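Side-chain contacts in antifreeze protein (PDB 6EIO), which binds ice through two of its faces and so probably restrains ice growth around its Antarctic bacterial source: residues Leu58-Ser63 / Gln85-Ile90; Phe137-Leu140 / Ile146-Ile149; Ala182-Thr187 / Gly192-Leu197; Thr50-Asp55 / Gly65-Gly70; Asn95-Arg100 / Tyr175-Ser180. All coordinates share one frame; numbering follows the deposited sequence.

How the contacts relate
Contact 5 touches both contact 2 and contact 3 of this beta-solenoid, which do not touch each other (nearest atoms about 7 Å). Strand 174-178 of contact 5 lies between strand 147-151 of contact 2, to which Ile149 O and Gln177 N are probably hydrogen-bonded (2.8 Å), and strand 193-196 of contact 3, where Thr193 O and Trp176 N probably pair likewise (2.8 Å). Contacts 1 and 5 both use helix 81-99, their centres 18 Å apart. Contact 4 adjoins contact 1 in sequence, yet their centres lie 17 Å apart, and its centre is 30 Å from that of contact 2, across the chain's centre. A sulfate ion, probably from the crystallisation liquor, sits at contact 4.

Contact 1 of 5, residues Leu58-Ser63 / Gln85-Ile90; sequences LSPGTS and QAKLDI
Lys87 leaves helix 81-99 and curls over the backbone of Ser59 in the loop that follows strand 55-58. Its CB bond points toward that loop, and with CG anti to the carbonyl carbon (chi1 -61°) the chain starts out alongside the Ser59 side chain, where Lys87 CG lies 3.7 Å from Ser59 CB. Bends of the same sign at each of the next three torsions then coil the methylenes round a single oxygen. Lys87 CD comes to 3.3 Å from Ser59 O, and Lys87 CE to 3.5 Å from the same Ser59 O. The ammonium finishes the curl with a hydrogen bond from Lys87 NZ to Ser59 O of 2.8 Å, close to the direction of the carbonyl (157°) and tilted a little out of its plane. Pro60, entered through a cis peptide, crosses the lysine at about a right angle and brings its CD to 4.2 Å from Lys87 NZ. Arg215 O, outside these segments, accepts from the same ammonium. With only a methyl left at this point, an alanine here would probably leave the carbonyls of Ser59 and Arg215 without this shared donor and bare the Ser59 CB. Ser59 OG turns to Asn84 OD1, near the start of the same helix, while Lys87 also packs on Ile39 of strand 36-40, so the lysine lies where the helix runs beside the strands of the solenoid.

Contact 2 of 5, residues Phe137-Leu140 / Ile146-Ile149; sequences FDAL and IFVI
Phe137 and Phe147 meet edge to face, with the rim of Phe137 set against one face of Phe147. The ring planes stand at 86° and the centroids are 5.2 Å apart, a T-shaped pair whose closest atoms are Phe137 CD2 and Phe147 CD2 at 3.5 Å. The two side chains slide past each other in opposite directions, which brings more than the ring edge into play: the methylene of Phe137 also hangs over the same aromatic ring in a CH-pi contact, its CB 4.2 Å from the Phe147 centroid and only 15° off the normal. In both phenylalanines CG is anti to the carbonyl carbon (chi1 -71° in Phe137) and lies beside the backbone N, and both CB bonds point toward the other segment. The outer end of the same Phe137 edge, at CZ and CE2, is met in its plane by Ile149, whose CD1 lies 3.6 Å from Phe137 CZ in one of its two conformers. Round the rim of Phe147 the neighbours are backbone and methyl: Asp138 O is 3.8 Å from Phe147 CE2, and Ala139 CB is 4.1 Å from Phe147 CZ. The CB bond of Asp138 points away from the other segment, and its carboxylate closes an Asx turn, OD1 accepting from Leu140 N at 3.0 Å. Trp176 adds a further steep ring contact to Phe137. Between the segments no hydrogen bond is made; two faces of the solenoid are joined through its buried interior chiefly by aromatic edges, a ring face and methyl groups, a contact that depends on shape and dispersion.

Contact 3 of 5, residues Ala182-Thr187 / Gly192-Leu197; sequences ASFGTT and GTVIAL
Val194 puts its two methyls against two residues of strand 182-184, one methyl to each. Its CG2 lies 4.2 Å from Phe184 CZ, approaching the ring obliquely, while its CG1 is 4.4 Å from Ala182 CB. The split follows from the torsion: with CG1 anti to the backbone N (chi1 179°), the branches spread along the opposing strand toward residues two apart, both of which direct their side chains inward. These are light van der Waals contacts, with no hydrogen bond between the segments. They cross the interior of a beta-solenoid, the fold of this ice-binding family, in which strands 182-184 and 193-196 lie on different faces. Strand 189-191 comes between them, and the chain then turns a corner at Gly192, whose backbone angles (106°, 179°) would drive a beta carbon into the carbonyl oxygen of the residue before. The Phe184 ring also meets the rings of Phe190 and Phe202. Around Val194 the buried layer continues with Trp176 and Val178 of strand 174-178 and with Ile200, which also touches Phe184. On the outer side of strand 193-196, Ile195 packs on Ala93 and Tyr94 of helix 81-99.

Contact 4 of 5, residues Thr50-Asp55 / Gly65-Gly70; sequences TNITGD and GGFPPG. With SO4 (sulfate ion), chain E.
Ile52 and Phe67 make the apolar part of this contact. The outermost methyl of the isoleucine, CD1, lies 3.8 Å from Phe67 CZ and 4.1 Å from Phe67 CE2, and the two side chains cross at about a right angle. With CG1 anti to the carbonyl carbon (chi1 -63°) and an extended second torsion, the Ile52 chain brings CD1 to the CZ end of the ring, meeting it obliquely. Met221 of strand 219-222 touches Ile52, Phe67 and Thr50 and fills in beside them. Backbone contact comes next: Gly70 CA approaches Thr50 O at 3.4 Å in a CA-H...O contact, bent to 133° at the hydrogen. A side chain on Gly70 would collide with Phe67 CE2, so its absence lets the ring lie against the backbone. Conventional hydrogen bonds fix the loop itself. Gly70 N donates to Gly66 O at 2.8 Å, and Asn46 ND2 reaches the same carbonyl, while Asn46 OD1 pairs with Thr50 OG1. Gly66 N donates to the sulfate oxygen O4 at 2.8 Å (155°); the ion probably comes from the crystallisation liquor. The peptides before Pro68 and Pro69 are both cis and bend the chain tightly between these glycines. Strand 63-65 is the outermost of its sheet, and strand 71-73 pairs with 51-53 in another, so the loop forms a corner of an end coil of the beta-solenoid, as expected for this ice-binding family.

Contact 5 of 5, residues Asn95-Arg100 / Tyr175-Ser180; sequences NDAAAR and YWQVSS
Ala97 and Ala98 of helix 81-99 rest on the side chain of Gln177 from strand 174-178. The van der Waals part is shared between the two methyls: Ala97 CB lies 3.8 Å from Gln177 CB, and Ala98 CB is 3.9 Å from Gln177 CD. Gln177 has CG anti to its backbone N (chi1 175°) and then bends sharply at chi2, laying the amide against Ala98 and keeping the aliphatic part against Ala97. Hydrogen bonding sets the amide's rotation. Gln177 NE2 donates to Ser179 OG at 3.1 Å and 156°, with the hydroxyl near the amide plane, and Ser179 OG is also bonded to Ile151 O. Another glutamine, Gln150, ties the helix end down, its NE2 reaching both Ala97 O and Arg100 O. The ionic part lies within 95-100, where Arg100, just past the helix, grips Asp96 side-on. Arg100 NE meets Asp96 OD1 at 3.0 Å, from 44° above the carboxylate plane. Arg100 NH2 meets Asp96 OD2 at 3.2 Å. Arg100 NH1 goes on to Thr26 O and Gln25 OE1. An alanine in place of Gln177 would probably open a gap beside Ala98 and leave Ser179 OG without its amide donor. Small methyls thus let the helix come close to the strand, while the amide NH2 they cover finds an acceptor, Ser179 OG, in its own segment, and the Asp96-Arg100 charge pair takes no part across the contact.

Contact 1 of 5, residues Leu58-Ser63 / Gln85-Ile90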
# COMPACT_ATOMS: atom_id res chain seq x y z
N LEU A 58 9.64 5.65 -11.69
CA LEU A 58 9.26 7.05 -11.70
C LEU A 58 8.88 7.42 -13.12
O LEU A 58 9.66 7.21 -14.06
CB LEU A 58 10.42 7.93 -11.22
CG LEU A 58 10.18 9.43 -11.30
CD1 LEU A 58 9.05 9.90 -10.39
CD2 LEU A 58 11.47 10.18 -10.99
N SER A 59 7.68 8.00 -13.28
CA SER A 59 7.23 8.49 -14.57
C SER A 59 5.96 9.28 -14.29
O SER A 59 5.12 8.79 -13.54
CB SER A 59 6.90 7.33 -15.50
OG SER A 59 6.24 7.79 -16.66
N PRO A 60 5.77 10.47 -14.88
CA PRO A 60 6.60 11.12 -15.91
C PRO A 60 7.71 12.00 -15.35
O PRO A 60 8.46 12.58 -16.13
CB PRO A 60 5.58 11.98 -16.65
CG PRO A 60 4.62 12.38 -15.57
CD PRO A 60 4.49 11.18 -14.69
N GLY A 61 7.82 12.13 -14.03
CA GLY A 61 8.88 12.92 -13.43
C GLY A 61 10.26 12.33 -13.69
O GLY A 61 10.40 11.20 -14.16
N THR A 62 11.29 13.12 -13.38
CA THR A 62 12.66 12.72 -13.68
C THR A 62 13.58 12.61 -12.47
O THR A 62 14.62 11.93 -12.57
CB THR A 62 13.29 13.72 -14.67
OG1 THR A 62 13.24 15.04 -14.11
CG2 THR A 62 12.53 13.70 -15.99
N SER A 63 13.26 13.27 -11.36
CA SER A 63 14.18 13.44 -10.25
C SER A 63 13.98 12.37 -9.18
O SER A 63 12.90 12.29 -8.57
CB SER A 63 14.01 14.81 -9.61
OG SER A 63 14.83 14.92 -8.46
N GLN A 85 4.46 1.83 -18.65
CA GLN A 85 3.34 0.89 -18.61
C GLN A 85 2.85 0.72 -17.17
O GLN A 85 1.64 0.60 -16.92
CB GLN A 85 3.72 -0.46 -19.22
CG GLN A 85 2.52 -1.39 -19.35
CD GLN A 85 1.47 -0.85 -20.29
OE1 GLN A 85 1.80 -0.48 -21.42
NE2 GLN A 85 0.23 -0.82 -19.86
N ALA A 86 3.77 0.72 -16.21
CA ALA A 86 3.36 0.55 -14.82
C ALA A 86 2.48 1.70 -14.36
O ALA A 86 1.54 1.49 -13.59
CB ALA A 86 4.58 0.39 -13.92
N LYS A 87 2.73 2.93 -14.83
CA LYS A 87 1.82 4.03 -14.47
C LYS A 87 0.42 3.79 -15.02
O LYS A 87 -0.57 4.02 -14.32
CB LYS A 87 2.33 5.38 -14.97
CG LYS A 87 3.68 5.82 -14.42
CD LYS A 87 3.81 5.78 -12.91
CE LYS A 87 2.75 6.61 -12.17
NZ LYS A 87 2.60 8.00 -12.73
N LEU A 88 0.32 3.35 -16.27
CA LEU A 88 -1.00 3.03 -16.83
C LEU A 88 -1.67 1.95 -16.01
O LEU A 88 -2.88 1.99 -15.75
CB LEU A 88 -0.85 2.55 -18.29
CG LEU A 88 -0.30 3.59 -19.27
CD1 LEU A 88 0.01 2.94 -20.61
CD2 LEU A 88 -1.29 4.74 -19.45
N ASP A 89 -0.88 0.95 -15.59
CA ASP A 89 -1.45 -0.19 -14.88
C ASP A 89 -1.83 0.16 -13.44
O ASP A 89 -2.81 -0.41 -12.93
CB ASP A 89 -0.49 -1.38 -14.96
CG ASP A 89 -0.34 -1.90 -16.39
OD1 ASP A 89 -1.09 -1.49 -17.29
OD2 ASP A 89 0.55 -2.76 -16.58
N ILE A 90 -1.14 1.09 -12.80
CA ILE A 90 -1.59 1.52 -11.48
C ILE A 90 -2.81 2.43 -11.57
O ILE A 90 -3.64 2.41 -10.66
CB ILE A 90 -0.48 2.06 -10.53
CG1 ILE A 90 0.06 3.40 -10.94
CG2 ILE A 90 0.60 1.01 -10.36
CD1 ILE A 90 0.98 4.01 -9.88

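Contact 2 of 5, residues Phe137-Leu140 / Ile146-Ile149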
# COMPACT_ATOMS: atom_id res chain seq x y z
N PHE A 137 -5.37 -7.79 10.04
CA PHE A 137 -6.12 -8.43 8.96
C PHE A 137 -6.14 -9.92 9.25
O PHE A 137 -5.09 -10.53 9.40
CB PHE A 137 -5.45 -8.14 7.62
CG PHE A 137 -5.63 -6.70 7.21
CD1 PHE A 137 -4.78 -5.70 7.66
CD2 PHE A 137 -6.65 -6.34 6.37
CE1 PHE A 137 -5.01 -4.39 7.30
CE2 PHE A 137 -6.85 -5.03 6.00
CZ PHE A 137 -6.03 -4.05 6.47
N ASP A 138 -7.35 -10.48 9.37
CA ASP A 138 -7.53 -11.86 9.79
C ASP A 138 -8.30 -12.59 8.70
O ASP A 138 -9.45 -12.25 8.40
CB ASP A 138 -8.25 -11.90 11.14
CG ASP A 138 -8.22 -13.27 11.81
OD1 ASP A 138 -8.31 -14.29 11.09
OD2 ASP A 138 -8.13 -13.27 13.07
N ALA A 139 -7.62 -13.55 8.04
CA ALA A 139 -8.19 -14.28 6.92
C ALA A 139 -9.00 -15.50 7.35
O ALA A 139 -9.50 -16.23 6.49
CB ALA A 139 -7.10 -14.70 5.93
N LEU A 140 -9.12 -15.75 8.65
CA LEU A 140 -10.01 -16.80 9.16
C LEU A 140 -9.64 -18.18 8.62
O LEU A 140 -10.50 -19.07 8.56
CB LEU A 140 -11.48 -16.48 8.89
CG LEU A 140 -11.96 -15.16 9.51
CD1 LEU A 140 -13.35 -14.83 9.01
CD2 LEU A 140 -11.92 -15.16 11.01
N ILE A 146 -9.01 -11.87 0.21
CA ILE A 146 -8.66 -10.54 -0.28
C ILE A 146 -9.33 -9.48 0.60
O ILE A 146 -10.49 -9.63 1.02
CB ILE A 146 -9.09 -10.38 -1.75
CG1 ILE A 146 -8.37 -11.38 -2.66
CG2 ILE A 146 -8.90 -8.94 -2.24
CD1 ILE A 146 -6.89 -11.15 -2.81
N PHE A 147 -8.58 -8.40 0.86
CA PHE A 147 -9.03 -7.26 1.65
C PHE A 147 -8.80 -6.00 0.83
O PHE A 147 -7.66 -5.73 0.45
CB PHE A 147 -8.24 -7.16 2.96
CG PHE A 147 -8.12 -8.44 3.77
CD1 PHE A 147 -7.19 -9.41 3.42
CD2 PHE A 147 -8.88 -8.63 4.92
CE1 PHE A 147 -7.02 -10.54 4.21
CE2 PHE A 147 -8.69 -9.74 5.71
CZ PHE A 147 -7.77 -10.71 5.35
N VAL A 148 -9.87 -5.24 0.57
CA VAL A 148 -9.78 -4.01 -0.22
C VAL A 148 -10.33 -2.87 0.63
O VAL A 148 -11.47 -2.96 1.12
CB VAL A 148 -10.57 -4.11 -1.53
CG1 VAL A 148 -10.53 -2.79 -2.29
CG2 VAL A 148 -10.05 -5.26 -2.39
N ILE A 149 -9.55 -1.80 0.79
CA ILE A 149 -9.96 -0.65 1.58
C ILE A 149 -9.93 0.59 0.70
O ILE A 149 -8.88 0.95 0.15
CB ILE A 149 -9.11 -0.45 2.83
CG1 ILE A 149 -9.17 -1.69 3.71
CG2 ILE A 149 -9.62 0.76 3.60
CD1 ILE A 149 -8.16 -1.68 4.82

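Contact 3 of 5, residues Ala182-Thr187 / Gly192-Leu197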
# COMPACT_ATOMS: atom_id res chain seq x y z
N ALA A 182 -0.84 9.52 1.56
CA ALA A 182 -0.60 8.70 2.73
C ALA A 182 0.68 9.14 3.43
O ALA A 182 1.65 9.52 2.78
CB ALA A 182 -0.50 7.22 2.36
N SER A 183 0.67 9.05 4.77
CA SER A 183 1.86 9.39 5.55
C SER A 183 1.98 8.42 6.72
O SER A 183 1.09 8.29 7.56
CB SER A 183 1.81 10.84 6.03
OG SER A 183 3.11 11.34 6.34
N PHE A 184 3.13 7.75 6.77
CA PHE A 184 3.41 6.71 7.74
C PHE A 184 4.44 7.21 8.75
O PHE A 184 5.57 7.56 8.40
CB PHE A 184 3.87 5.44 7.03
CG PHE A 184 2.84 4.95 6.05
CD1 PHE A 184 1.66 4.38 6.53
CD2 PHE A 184 2.98 5.13 4.68
CE1 PHE A 184 0.67 3.99 5.65
CE2 PHE A 184 1.99 4.72 3.80
CZ PHE A 184 0.84 4.15 4.29
N GLY A 185 4.04 7.23 10.02
CA GLY A 185 4.90 7.75 11.06
C GLY A 185 6.12 6.88 11.30
O GLY A 185 6.18 5.72 10.91
N THR A 186 7.10 7.47 11.99
CA THR A 186 8.35 6.78 12.27
C THR A 186 8.09 5.38 12.82
O THR A 186 7.20 5.18 13.64
CB THR A 186 9.20 7.55 13.31
OG1 THR A 186 8.42 7.77 14.49
CG2 THR A 186 9.69 8.88 12.74
N THR A 187 8.89 4.42 12.35
CA THR A 187 8.89 3.02 12.76
C THR A 187 7.55 2.29 12.58
O THR A 187 7.40 1.17 13.07
CB THR A 187 9.48 2.75 14.15
OG1 THR A 187 8.57 3.14 15.17
CG2 THR A 187 10.81 3.43 14.31
N GLY A 192 0.85 -4.33 2.73
CA GLY A 192 -0.11 -4.28 1.65
C GLY A 192 0.32 -3.33 0.54
O GLY A 192 1.36 -2.68 0.59
N THR A 193 -0.53 -3.27 -0.49
CA THR A 193 -0.30 -2.41 -1.64
C THR A 193 -1.07 -1.11 -1.44
O THR A 193 -2.31 -1.13 -1.39
CB THR A 193 -0.72 -3.13 -2.92
OG1 THR A 193 0.15 -4.23 -3.15
CG2 THR A 193 -0.63 -2.20 -4.12
N VAL A 194 -0.34 -0.01 -1.33
CA VAL A 194 -0.91 1.32 -1.17
C VAL A 194 -0.90 2.00 -2.54
O VAL A 194 0.17 2.17 -3.12
CB VAL A 194 -0.11 2.15 -0.14
CG1 VAL A 194 -0.71 3.53 -0.01
CG2 VAL A 194 -0.06 1.43 1.20
N ILE A 195 -2.08 2.35 -3.05
CA ILE A 195 -2.19 3.02 -4.34
C ILE A 195 -2.81 4.38 -4.07
O ILE A 195 -4.01 4.47 -3.77
CB ILE A 195 -3.02 2.25 -5.36
CG1 ILE A 195 -2.70 0.75 -5.35
CG2 ILE A 195 -2.78 2.87 -6.74
CD1 ILE A 195 -3.53 -0.05 -6.33
N ALA A 196 -1.99 5.43 -4.12
CA ALA A 196 -2.42 6.78 -3.79
C ALA A 196 -2.51 7.62 -5.05
O ALA A 196 -1.66 7.53 -5.95
CB ALA A 196 -1.46 7.46 -2.83
N LEU A 197 -3.53 8.48 -5.11
CA LEU A 197 -3.63 9.40 -6.24
C LEU A 197 -2.47 10.39 -6.25
O LEU A 197 -1.94 10.73 -7.32
CB LEU A 197 -4.96 10.14 -6.18
CG LEU A 197 -5.24 11.08 -7.36
CD1 LEU A 197 -5.32 10.29 -8.67
CD2 LEU A 197 -6.52 11.84 -7.13

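Contact 4 of 5, residues Thr50-Asp55 / Gly65-Gly70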
# COMPACT_ATOMS: atom_id res chain seq x y z
N THR A 50 17.90 4.10 3.56
CA THR A 50 16.78 3.34 3.05
C THR A 50 17.29 2.18 2.21
O THR A 50 18.28 2.30 1.48
CB THR A 50 15.91 4.27 2.20
OG1 THR A 50 15.30 5.19 3.11
CG2 THR A 50 14.83 3.54 1.39
N ASN A 51 16.59 1.05 2.31
CA ASN A 51 16.88 -0.10 1.46
C ASN A 51 15.56 -0.56 0.84
O ASN A 51 14.60 -0.81 1.56
CB ASN A 51 17.53 -1.23 2.25
CG ASN A 51 18.13 -2.28 1.34
OD1 ASN A 51 19.28 -2.17 0.93
ND2 ASN A 51 17.37 -3.32 1.03
N ILE A 52 15.56 -0.69 -0.48
CA ILE A 52 14.43 -1.22 -1.23
C ILE A 52 14.86 -2.54 -1.85
O ILE A 52 15.86 -2.58 -2.57
CB ILE A 52 13.98 -0.24 -2.34
CG1 ILE A 52 13.48 1.07 -1.74
CG2 ILE A 52 12.92 -0.89 -3.21
CD1 ILE A 52 13.36 2.19 -2.76
N THR A 53 14.09 -3.60 -1.60
CA THR A 53 14.29 -4.88 -2.30
C THR A 53 13.08 -5.03 -3.22
O THR A 53 11.97 -5.33 -2.76
CB THR A 53 14.43 -6.08 -1.37
OG1 THR A 53 15.44 -5.82 -0.38
CG2 THR A 53 14.86 -7.30 -2.17
N GLY A 54 13.29 -4.78 -4.50
CA GLY A 54 12.22 -4.68 -5.47
C GLY A 54 12.54 -3.57 -6.45
O GLY A 54 13.51 -2.85 -6.26
N ASP A 55 11.73 -3.42 -7.49
CA ASP A 55 12.04 -2.40 -8.47
C ASP A 55 11.48 -1.04 -8.03
O ASP A 55 10.56 -0.96 -7.20
CB ASP A 55 11.55 -2.84 -9.86
CG ASP A 55 12.28 -4.10 -10.37
OD1 ASP A 55 13.41 -4.36 -9.93
OD2 ASP A 55 11.68 -4.79 -11.24
N GLY A 65 16.17 11.67 -5.76
CA GLY A 65 17.23 12.12 -4.89
C GLY A 65 17.52 11.13 -3.79
O GLY A 65 16.62 10.45 -3.28
N GLY A 66 18.78 11.05 -3.38
CA GLY A 66 19.14 10.38 -2.16
C GLY A 66 19.54 8.93 -2.28
O GLY A 66 19.57 8.25 -1.25
N PHE A 67 19.87 8.45 -3.48
CA PHE A 67 20.45 7.12 -3.67
C PHE A 67 21.81 7.32 -4.35
O PHE A 67 21.85 7.53 -5.57
CB PHE A 67 19.56 6.26 -4.57
CG PHE A 67 18.25 5.84 -3.94
CD1 PHE A 67 17.19 6.73 -3.86
CD2 PHE A 67 18.08 4.57 -3.42
CE1 PHE A 67 15.99 6.35 -3.28
CE2 PHE A 67 16.90 4.20 -2.83
CZ PHE A 67 15.86 5.09 -2.75
N PRO A 68 22.94 7.25 -3.64
CA PRO A 68 23.09 7.01 -2.20
C PRO A 68 22.71 8.24 -1.38
O PRO A 68 22.56 9.34 -1.92
CB PRO A 68 24.59 6.72 -2.06
CG PRO A 68 25.21 7.52 -3.16
CD PRO A 68 24.24 7.44 -4.31
N PRO A 69 22.53 8.07 -0.06
CA PRO A 69 22.81 6.89 0.76
C PRO A 69 21.78 5.76 0.68
O PRO A 69 22.07 4.68 1.17
CB PRO A 69 22.86 7.47 2.17
CG PRO A 69 21.93 8.62 2.12
CD PRO A 69 22.17 9.23 0.78
N GLY A 70 20.61 6.02 0.11
CA GLY A 70 19.67 4.94 -0.11
C GLY A 70 20.27 3.91 -1.05
O GLY A 70 21.08 4.24 -1.92
S SO4 E . 21.09 13.73 -4.97
O1 SO4 E . 20.29 14.75 -4.28
O2 SO4 E . 20.51 13.50 -6.30
O3 SO4 E . 22.46 14.17 -5.11
O4 SO4 E . 21.04 12.49 -4.23

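Contact 5 of 5, residues Asn95-Arg100 / Tyr175-Ser180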
# COMPACT_ATOMS: atom_id res chain seq x y z
N ASN A 95 -8.46 2.63 -10.26
CA ASN A 95 -9.85 2.79 -10.66
C ASN A 95 -10.66 1.53 -10.35
O ASN A 95 -11.82 1.62 -9.94
CB ASN A 95 -9.93 3.13 -12.15
CG ASN A 95 -9.43 4.52 -12.50
OD1 ASN A 95 -9.02 4.76 -13.66
ND2 ASN A 95 -9.49 5.44 -11.57
N ASP A 96 -10.06 0.35 -10.55
CA ASP A 96 -10.71 -0.91 -10.19
C ASP A 96 -11.04 -0.92 -8.70
O ASP A 96 -12.19 -1.12 -8.29
CB ASP A 96 -9.73 -2.05 -10.58
CG ASP A 96 -10.17 -3.44 -10.18
OD1 ASP A 96 -11.34 -3.65 -9.83
OD2 ASP A 96 -9.29 -4.34 -10.17
N ALA A 97 -10.04 -0.65 -7.88
CA ALA A 97 -10.23 -0.64 -6.43
C ALA A 97 -11.32 0.34 -6.03
O ALA A 97 -12.18 0.01 -5.22
CB ALA A 97 -8.91 -0.28 -5.75
N ALA A 98 -11.29 1.55 -6.59
CA ALA A 98 -12.22 2.60 -6.18
C ALA A 98 -13.65 2.31 -6.62
O ALA A 98 -14.60 2.82 -6.00
CB ALA A 98 -11.77 3.94 -6.75
N ALA A 99 -13.84 1.55 -7.69
CA ALA A 99 -15.16 1.31 -8.24
C ALA A 99 -15.86 0.13 -7.61
O ALA A 99 -17.07 -0.04 -7.82
CB ALA A 99 -15.07 1.06 -9.75
N ARG A 100 -15.17 -0.70 -6.84
CA ARG A 100 -15.81 -1.89 -6.32
C ARG A 100 -16.95 -1.53 -5.38
O ARG A 100 -16.84 -0.60 -4.58
CB ARG A 100 -14.80 -2.77 -5.63
CG ARG A 100 -13.87 -3.30 -6.66
CD ARG A 100 -12.88 -4.21 -6.09
NE ARG A 100 -12.04 -4.75 -7.16
CZ ARG A 100 -11.46 -5.94 -7.09
NH1 ARG A 100 -11.63 -6.70 -6.01
NH2 ARG A 100 -10.67 -6.36 -8.07
N TYR A 175 -5.09 -4.37 -0.08
CA TYR A 175 -4.98 -3.21 -0.95
C TYR A 175 -5.61 -2.00 -0.28
O TYR A 175 -6.74 -2.09 0.23
CB TYR A 175 -5.71 -3.47 -2.26
CG TYR A 175 -5.29 -4.72 -2.98
CD1 TYR A 175 -5.91 -5.93 -2.70
CD2 TYR A 175 -4.30 -4.69 -3.94
CE1 TYR A 175 -5.59 -7.07 -3.39
CE2 TYR A 175 -3.95 -5.84 -4.63
CZ TYR A 175 -4.63 -7.03 -4.36
OH TYR A 175 -4.39 -8.18 -5.06
N TRP A 176 -4.91 -0.88 -0.33
CA TRP A 176 -5.35 0.39 0.23
C TRP A 176 -5.42 1.39 -0.93
O TRP A 176 -4.38 1.78 -1.48
CB TRP A 176 -4.35 0.92 1.27
CG TRP A 176 -3.91 -0.03 2.32
CD1 TRP A 176 -2.92 -0.98 2.21
CD2 TRP A 176 -4.35 -0.10 3.70
NE1 TRP A 176 -2.75 -1.64 3.40
CE2 TRP A 176 -3.61 -1.12 4.33
CE3 TRP A 176 -5.28 0.62 4.46
CZ2 TRP A 176 -3.75 -1.42 5.68
CZ3 TRP A 176 -5.43 0.31 5.81
CH2 TRP A 176 -4.68 -0.70 6.40
N GLN A 177 -6.63 1.80 -1.30
CA GLN A 177 -6.83 2.79 -2.35
C GLN A 177 -7.02 4.14 -1.66
O GLN A 177 -7.97 4.32 -0.88
CB GLN A 177 -8.05 2.40 -3.19
CG GLN A 177 -8.42 3.44 -4.24
CD GLN A 177 -9.38 4.50 -3.73
OE1 GLN A 177 -10.35 4.19 -3.03
NE2 GLN A 177 -9.09 5.75 -4.06
N VAL A 178 -6.11 5.07 -1.92
CA VAL A 178 -6.02 6.33 -1.19
C VAL A 178 -6.29 7.47 -2.17
O VAL A 178 -5.53 7.69 -3.11
CB VAL A 178 -4.65 6.46 -0.53
CG1 VAL A 178 -4.51 7.82 0.17
CG2 VAL A 178 -4.39 5.32 0.44
N SER A 179 -7.38 8.22 -1.93
CA SER A 179 -7.80 9.22 -2.90
C SER A 179 -6.98 10.50 -2.83
O SER A 179 -7.04 11.31 -3.76
CB SER A 179 -9.28 9.54 -2.73
OG SER A 179 -10.10 8.41 -2.94
N SER A 180 -6.23 10.70 -1.75
CA SER A 180 -5.29 11.82 -1.71
C SER A 180 -3.90 11.27 -1.43
O SER A 180 -3.31 10.66 -2.33
CB SER A 180 -5.77 12.97 -0.83
OG SER A 180 -5.87 12.50 0.47